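Local atomic coordinates of ABC-type amino acid transport system, permease component (Caldanaerobacter subterraneus subsp. tengcongensis MB4, PDB entry 4YMU), a protein that probably carries amino acids, arginine among them, across the cell membrane as the transmembrane permease subunit of an ABC transporter. Residues P13-G18 with Y189-A194; E159-S164 with F168-R173. All blocks are in the same frame, centred on the assembly; numbering follows the deposited sequence.

Interaction 1 of 2, residues P13-G18 with Y189-A194; sequences PLFISG and YIIIAA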
loop_
_atom_site.group_PDB
_atom_site.type_symbol
_atom_site.label_atom_id
_atom_site.label_comp_id
_atom_site.label_asym_id
_atom_site.label_seq_id
_atom_site.Cartn_x
_atom_site.Cartn_y
_atom_site.Cartn_z
ATOM N N PRO C 13 -39.249 25.687 -3.321
ATOM C CA PRO C 13 -38.526 26.402 -4.382
ATOM C C PRO C 13 -37.252 27.076 -3.889
ATOM O O PRO C 13 -36.324 27.274 -4.678
ATOM C CB PRO C 13 -39.527 27.469 -4.834
ATOM C CG PRO C 13 -40.840 26.889 -4.529
ATOM C CD PRO C 13 -40.656 26.121 -3.253
ATOM N N LEU C 14 -37.215 27.439 -2.611
ATOM C CA LEU C 14 -36.014 28.045 -2.055
ATOM C C LEU C 14 -34.921 26.997 -1.856
ATOM O O LEU C 14 -33.761 27.224 -2.201
ATOM C CB LEU C 14 -36.317 28.788 -0.750
ATOM C CG LEU C 14 -36.988 30.158 -0.917
ATOM C CD1 LEU C 14 -37.169 30.831 0.434
ATOM C CD2 LEU C 14 -36.174 31.048 -1.849
ATOM N N PHE C 15 -35.306 25.846 -1.320
ATOM C CA PHE C 15 -34.375 24.736 -1.138
ATOM C C PHE C 15 -33.769 24.285 -2.462
ATOM O O PHE C 15 -32.551 24.197 -2.593
ATOM C CB PHE C 15 -35.087 23.569 -0.478
ATOM C CG PHE C 15 -35.357 23.773 0.977
ATOM C CD1 PHE C 15 -34.309 23.831 1.887
ATOM C CD2 PHE C 15 -36.654 23.867 1.450
ATOM C CE1 PHE C 15 -34.547 24.002 3.243
ATOM C CE2 PHE C 15 -36.899 24.024 2.804
ATOM C CZ PHE C 15 -35.841 24.093 3.700
ATOM N N ILE C 16 -34.633 24.013 -3.435
ATOM C CA ILE C 16 -34.218 23.626 -4.779
ATOM C C ILE C 16 -33.309 24.680 -5.412
ATOM O O ILE C 16 -32.320 24.342 -6.064
ATOM C CB ILE C 16 -35.449 23.360 -5.673
ATOM C CG1 ILE C 16 -36.049 21.993 -5.333
ATOM C CG2 ILE C 16 -35.098 23.431 -7.151
ATOM C CD1 ILE C 16 -37.250 21.631 -6.173
ATOM N N SER C 17 -33.649 25.954 -5.224
ATOM C CA SER C 17 -32.844 27.051 -5.758
ATOM C C SER C 17 -31.475 27.135 -5.082
ATOM O O SER C 17 -30.466 27.438 -5.724
ATOM C CB SER C 17 -33.577 28.380 -5.590
ATOM O OG SER C 17 -32.757 29.446 -6.024
ATOM N N GLY C 18 -31.457 26.880 -3.777
ATOM C CA GLY C 18 -30.223 26.875 -3.013
ATOM C C GLY C 18 -29.335 25.748 -3.501
ATOM O O GLY C 18 -28.144 25.958 -3.765
ATOM N N TYR C 189 -32.759 23.655 8.598
ATOM C CA TYR C 189 -31.394 23.180 8.718
ATOM C C TYR C 189 -31.367 21.664 8.572
ATOM O O TYR C 189 -30.542 21.140 7.836
ATOM C CB TYR C 189 -30.754 23.624 10.038
ATOM C CG TYR C 189 -30.098 24.975 9.929
ATOM C CD1 TYR C 189 -29.269 25.276 8.856
ATOM C CD2 TYR C 189 -30.353 25.980 10.869
ATOM C CE1 TYR C 189 -28.670 26.522 8.746
ATOM C CE2 TYR C 189 -29.774 27.236 10.762
ATOM C CZ TYR C 189 -28.940 27.508 9.699
ATOM O OH TYR C 189 -28.360 28.758 9.580
ATOM N N ILE C 190 -32.258 20.966 9.278
ATOM C CA ILE C 190 -32.398 19.529 9.096
ATOM C C ILE C 190 -32.601 19.200 7.619
ATOM O O ILE C 190 -31.897 18.354 7.060
ATOM C CB ILE C 190 -33.567 18.968 9.888
ATOM C CG1 ILE C 190 -33.266 19.027 11.387
ATOM C CG2 ILE C 190 -33.868 17.566 9.439
ATOM C CD1 ILE C 190 -32.155 18.113 11.840
ATOM N N ILE C 191 -33.539 19.892 6.980
ATOM C CA ILE C 191 -33.822 19.653 5.565
ATOM C C ILE C 191 -32.597 19.881 4.683
ATOM O O ILE C 191 -32.324 19.120 3.751
ATOM C CB ILE C 191 -34.990 20.534 5.081
ATOM C CG1 ILE C 191 -36.289 20.058 5.726
ATOM C CG2 ILE C 191 -35.109 20.528 3.560
ATOM C CD1 ILE C 191 -37.510 20.692 5.126
ATOM N N ILE C 192 -31.861 20.943 4.976
ATOM C CA ILE C 192 -30.670 21.271 4.196
ATOM C C ILE C 192 -29.564 20.225 4.398
ATOM O O ILE C 192 -28.954 19.772 3.436
ATOM C CB ILE C 192 -30.154 22.681 4.541
ATOM C CG1 ILE C 192 -31.104 23.751 3.993
ATOM C CG2 ILE C 192 -28.755 22.893 4.003
ATOM C CD1 ILE C 192 -30.920 25.105 4.647
ATOM N N ALA C 193 -29.315 19.855 5.653
ATOM C CA ALA C 193 -28.362 18.806 5.980
ATOM C C ALA C 193 -28.720 17.560 5.180
ATOM O O ALA C 193 -27.883 17.037 4.458
ATOM C CB ALA C 193 -28.370 18.509 7.470
ATOM N N ALA C 194 -29.979 17.133 5.274
ATOM C CA ALA C 194 -30.487 16.007 4.497
ATOM C C ALA C 194 -30.175 16.144 3.003
ATOM O O ALA C 194 -29.720 15.185 2.376
ATOM C CB ALA C 194 -31.978 15.831 4.717
#

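Interaction 2 of 2, residues E159-S164 with F168-R173; sequences ESAIVS and FADLTR. With ARG (arginine), chain I; ARG (arginine), chain J.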
loop_
_atom_site.group_PDB
_atom_site.type_symbol
_atom_site.label_atom_id
_atom_site.label_comp_id
_atom_site.label_asym_id
_atom_site.label_seq_id
_atom_site.Cartn_x
_atom_site.Cartn_y
_atom_site.Cartn_z
ATOM N N GLU C 159 -17.666 21.852 1.263
ATOM C CA GLU C 159 -16.862 23.039 1.513
ATOM C C GLU C 159 -17.545 24.356 1.113
ATOM O O GLU C 159 -17.368 25.368 1.785
ATOM C CB GLU C 159 -15.486 22.919 0.858
ATOM C CG GLU C 159 -14.569 21.903 1.536
ATOM C CD GLU C 159 -14.165 22.299 2.949
ATOM O OE1 GLU C 159 -14.245 23.493 3.286
ATOM O OE2 GLU C 159 -13.749 21.424 3.731
ATOM N N SER C 160 -18.319 24.319 0.029
ATOM C CA SER C 160 -18.905 25.501 -0.579
ATOM C C SER C 160 -19.993 26.127 0.307
ATOM O O SER C 160 -20.317 27.298 0.157
ATOM C CB SER C 160 -19.491 25.150 -1.939
ATOM O OG SER C 160 -20.659 24.369 -1.769
ATOM N N ALA C 161 -20.533 25.360 1.250
ATOM C CA ALA C 161 -21.523 25.881 2.192
ATOM C C ALA C 161 -21.009 27.128 2.910
ATOM O O ALA C 161 -21.779 27.865 3.526
ATOM C CB ALA C 161 -21.910 24.826 3.208
ATOM N N ILE C 162 -19.705 27.361 2.831
ATOM C CA ILE C 162 -19.093 28.450 3.566
ATOM C C ILE C 162 -19.296 29.818 2.897
ATOM O O ILE C 162 -19.040 30.851 3.509
ATOM C CB ILE C 162 -17.610 28.188 3.798
ATOM C CG1 ILE C 162 -17.175 28.821 5.112
ATOM C CG2 ILE C 162 -16.753 28.655 2.604
ATOM C CD1 ILE C 162 -15.700 28.825 5.252
ATOM N N VAL C 163 -19.773 29.834 1.657
ATOM C CA VAL C 163 -20.046 31.105 1.009
ATOM C C VAL C 163 -21.401 31.637 1.474
ATOM O O VAL C 163 -21.856 32.692 1.024
ATOM C CB VAL C 163 -20.041 30.986 -0.520
ATOM C CG1 VAL C 163 -18.742 30.351 -0.980
ATOM C CG2 VAL C 163 -21.248 30.171 -0.994
ATOM N N SER C 164 -22.056 30.892 2.359
ATOM C CA SER C 164 -23.306 31.349 2.917
ATOM C C SER C 164 -23.008 32.538 3.836
ATOM O O SER C 164 -23.734 33.531 3.823
ATOM C CB SER C 164 -24.021 30.232 3.675
ATOM O OG SER C 164 -23.519 30.105 4.994
ATOM N N PHE C 168 -23.936 34.725 0.078
ATOM C CA PHE C 168 -24.281 34.139 -1.216
ATOM C C PHE C 168 -25.427 33.160 -0.987
ATOM O O PHE C 168 -25.465 32.475 0.043
ATOM C CB PHE C 168 -23.078 33.449 -1.851
ATOM C CG PHE C 168 -23.368 32.855 -3.203
ATOM C CD1 PHE C 168 -23.520 33.677 -4.316
ATOM C CD2 PHE C 168 -23.499 31.478 -3.363
ATOM C CE1 PHE C 168 -23.793 33.138 -5.565
ATOM C CE2 PHE C 168 -23.776 30.930 -4.607
ATOM C CZ PHE C 168 -23.922 31.759 -5.711
ATOM N N ALA C 169 -26.383 33.129 -1.914
ATOM C CA ALA C 169 -27.616 32.359 -1.711
ATOM C C ALA C 169 -27.498 30.860 -2.039
ATOM O O ALA C 169 -28.257 30.329 -2.861
ATOM C CB ALA C 169 -28.753 32.975 -2.487
ATOM N N ASP C 170 -26.572 30.175 -1.376
ATOM C CA ASP C 170 -26.387 28.750 -1.597
ATOM C C ASP C 170 -27.484 27.991 -0.866
ATOM O O ASP C 170 -28.466 28.577 -0.419
ATOM C CB ASP C 170 -25.026 28.297 -1.073
ATOM C CG ASP C 170 -24.987 28.226 0.448
ATOM O OD1 ASP C 170 -25.616 29.089 1.106
ATOM O OD2 ASP C 170 -24.376 27.280 0.993
ATOM N N LEU C 171 -27.309 26.686 -0.731
ATOM C CA LEU C 171 -28.290 25.859 -0.060
ATOM C C LEU C 171 -28.332 26.157 1.451
ATOM O O LEU C 171 -29.377 26.015 2.095
ATOM C CB LEU C 171 -27.972 24.387 -0.324
ATOM C CG LEU C 171 -28.772 23.326 0.425
ATOM C CD1 LEU C 171 -30.212 23.310 -0.053
ATOM C CD2 LEU C 171 -28.119 21.955 0.246
ATOM N N THR C 172 -27.200 26.566 2.018
ATOM C CA THR C 172 -27.125 26.788 3.460
ATOM C C THR C 172 -27.778 28.126 3.846
ATOM O O THR C 172 -28.459 28.240 4.880
ATOM C CB THR C 172 -25.658 26.727 3.946
ATOM O OG1 THR C 172 -25.186 25.378 3.847
ATOM C CG2 THR C 172 -25.547 27.152 5.389
ATOM N N ARG C 173 -27.599 29.120 2.979
ATOM C CA ARG C 173 -28.137 30.460 3.199
ATOM C C ARG C 173 -29.656 30.439 3.342
ATOM O O ARG C 173 -30.218 31.254 4.071
ATOM C CB ARG C 173 -27.716 31.389 2.065
ATOM C CG ARG C 173 -28.073 32.851 2.266
ATOM C CD ARG C 173 -27.723 33.355 3.665
ATOM N NE ARG C 173 -27.282 34.749 3.625
ATOM C CZ ARG C 173 -28.074 35.795 3.387
ATOM N NH1 ARG C 173 -29.374 35.627 3.162
ATOM N NH2 ARG C 173 -27.564 37.021 3.367
HETATM N N ARG I . -12.112 22.935 5.545
HETATM C CA ARG I . -10.671 22.676 5.523
HETATM C C ARG I . -9.863 23.954 5.378
HETATM O O ARG I . -8.631 23.932 5.503
HETATM C CB ARG I . -10.298 21.741 4.377
HETATM C CG ARG I . -10.413 22.344 3.002
HETATM C CD ARG I . -10.233 21.258 1.954
HETATM N NE ARG I . -10.120 21.796 0.605
HETATM C CZ ARG I . -10.161 21.059 -0.497
HETATM N NH1 ARG I . -10.049 21.637 -1.686
HETATM N NH2 ARG I . -10.326 19.743 -0.410
HETATM O OXT ARG I . -10.423 25.016 5.108
HETATM N N ARG J . -15.014 21.203 6.120
HETATM C CA ARG J . -15.484 19.884 5.707
HETATM C C ARG J . -16.929 19.653 6.127
HETATM O O ARG J . -17.581 18.736 5.611
HETATM C CB ARG J . -14.596 18.778 6.296
HETATM C CG ARG J . -14.736 18.589 7.798
HETATM C CD ARG J . -13.679 17.649 8.314
HETATM N NE ARG J . -13.903 17.263 9.705
HETATM C CZ ARG J . -13.024 16.586 10.442
HETATM N NH1 ARG J . -11.860 16.228 9.916
HETATM N NH2 ARG J . -13.307 16.269 11.696
HETATM O OXT ARG J . -17.464 20.355 6.997
#

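Interaction 1 of 2, residues P13-G18 with Y189-A194
Phe15 of helix 12-44 meets Ile191 and Ile192 of helix 186-214, one ring met over a face by one isoleucine and at its edge by the next, with no hydrogen bond across the interface. The nearest backbones are those of Phe15 and Ile192, whose CA atoms lie 7.4 Å apart, a gap bridged by the aromatic ring. The methyl CG2 of Ile191 sits over one face of that ring, 3.6 Å from its centroid and 16° off the normal, a CH-pi contact displaced slightly toward the rim: it is 3.5 Å from Phe15 CE1. Ile191 CD1 reaches the same ring more loosely, 4.0 Å from Phe15 CZ. Ile192 approaches differently, its methylene CG1 lying in the ring plane at the edge, 3.5 Å from Phe15 CE1. Consecutive isoleucines therefore pack against a face and the rim of one ring. With CG1 of Ile191 placed opposite the carbonyl carbon (chi1 -69°), its CG2 methyl is the branch set over the phenyl face. Replacing Phe15 with an alanine would probably leave the Ile191 CG2 methyl without its aromatic face and open a gap between the two helices. The contact is purely apolar and joins two predicted membrane-spanning helices, the first and last long ones of the chain. Met8 of helix 6-9 touches both Phe15 and Ile191, while Ile178 of helix 174-182 also packs on Phe15. Residues of the same turns of helix 186-214, Tyr189 and Ala193, pack on Leu72 and Val69 of the second subunit.

Interaction 2 of 2, residues E159-S164 with F168-R173
Val163 O accepts the backbone N-H of Phe168 at 3.1 Å, in the carbonyl plane with a C=O...N angle of 159°, and so closes the turn in which the chain leaves helix 129-160 through a short 3-10 segment and doubles back. An Asx turn and an Asx motif at Asp170 then shape the returning loop before helix 174-182. Asp170 CG stands between the backbone N and the carbonyl carbon (chi1 74°), which brings the carboxylate round to the amides that follow. Asp170 OD2 takes Thr172 N at 3.1 Å from above the carboxylate plane, the bond of the Asx turn; Asp170 OD1 takes Arg173 N at 2.7 Å on its syn side but tilted 34° out of that plane, the bond of the Asx motif. Two backbone bonds thus hold the group's rotation. Asp170 OD2 also lies beside Ala161 CA of the 3-10 segment, and Asp170 OD1 is 3.2 Å from Ser164 CB, just past it. Nearby, the Ala161 CB methyl packs 3.4 Å from Thr172 OG1, whose hydroxyl is hydrogen-bonded to that of Tyr196 on helix 186-214. The Thr172 methyl CG2 faces Ser164 OG. Farther round the turn, Val163 and Phe168 run alongside each other in the same direction, Val163 CG2 3.5 Å from Phe168 CD2, and the ring of Phe168 also meets that of Phe88. Ala161 and Thr172 also pack on Pro66 and Val69 of the second subunit, respectively. At the start of the segment, Glu159 belongs to the arginine pocket, and Glu159 of the second subunit joins it in holding both bound arginines. In this chain a single carboxylate oxygen, Glu159 OE2, accepts from both ligand amino groups: N of the chain I arginine at 2.9 Å and N of the chain J arginine at 2.7 Å.

Both contacts are buried, and both adjoin the second subunit, but interaction 2 lies closer to the middle of the chain. Interaction 1 joins elements far apart in sequence, helices 12-44 and 186-214, through hydrocarbon alone. Interaction 2 folds neighbouring residues onto each other, with a backbone bond, a carboxylate gripping amides, and a ligand-binding glutamate at its start. Leu171 connects them: its CD1 packs 3.6 Å from Phe15 O, and its side chain also touches Ile192. Helix 186-214 serves both, offering isoleucines to 13-18 and the Tyr196 hydroxyl to the turn. The apolar contact thus lies alongside a polar turn that follows directly on the arginine pocket.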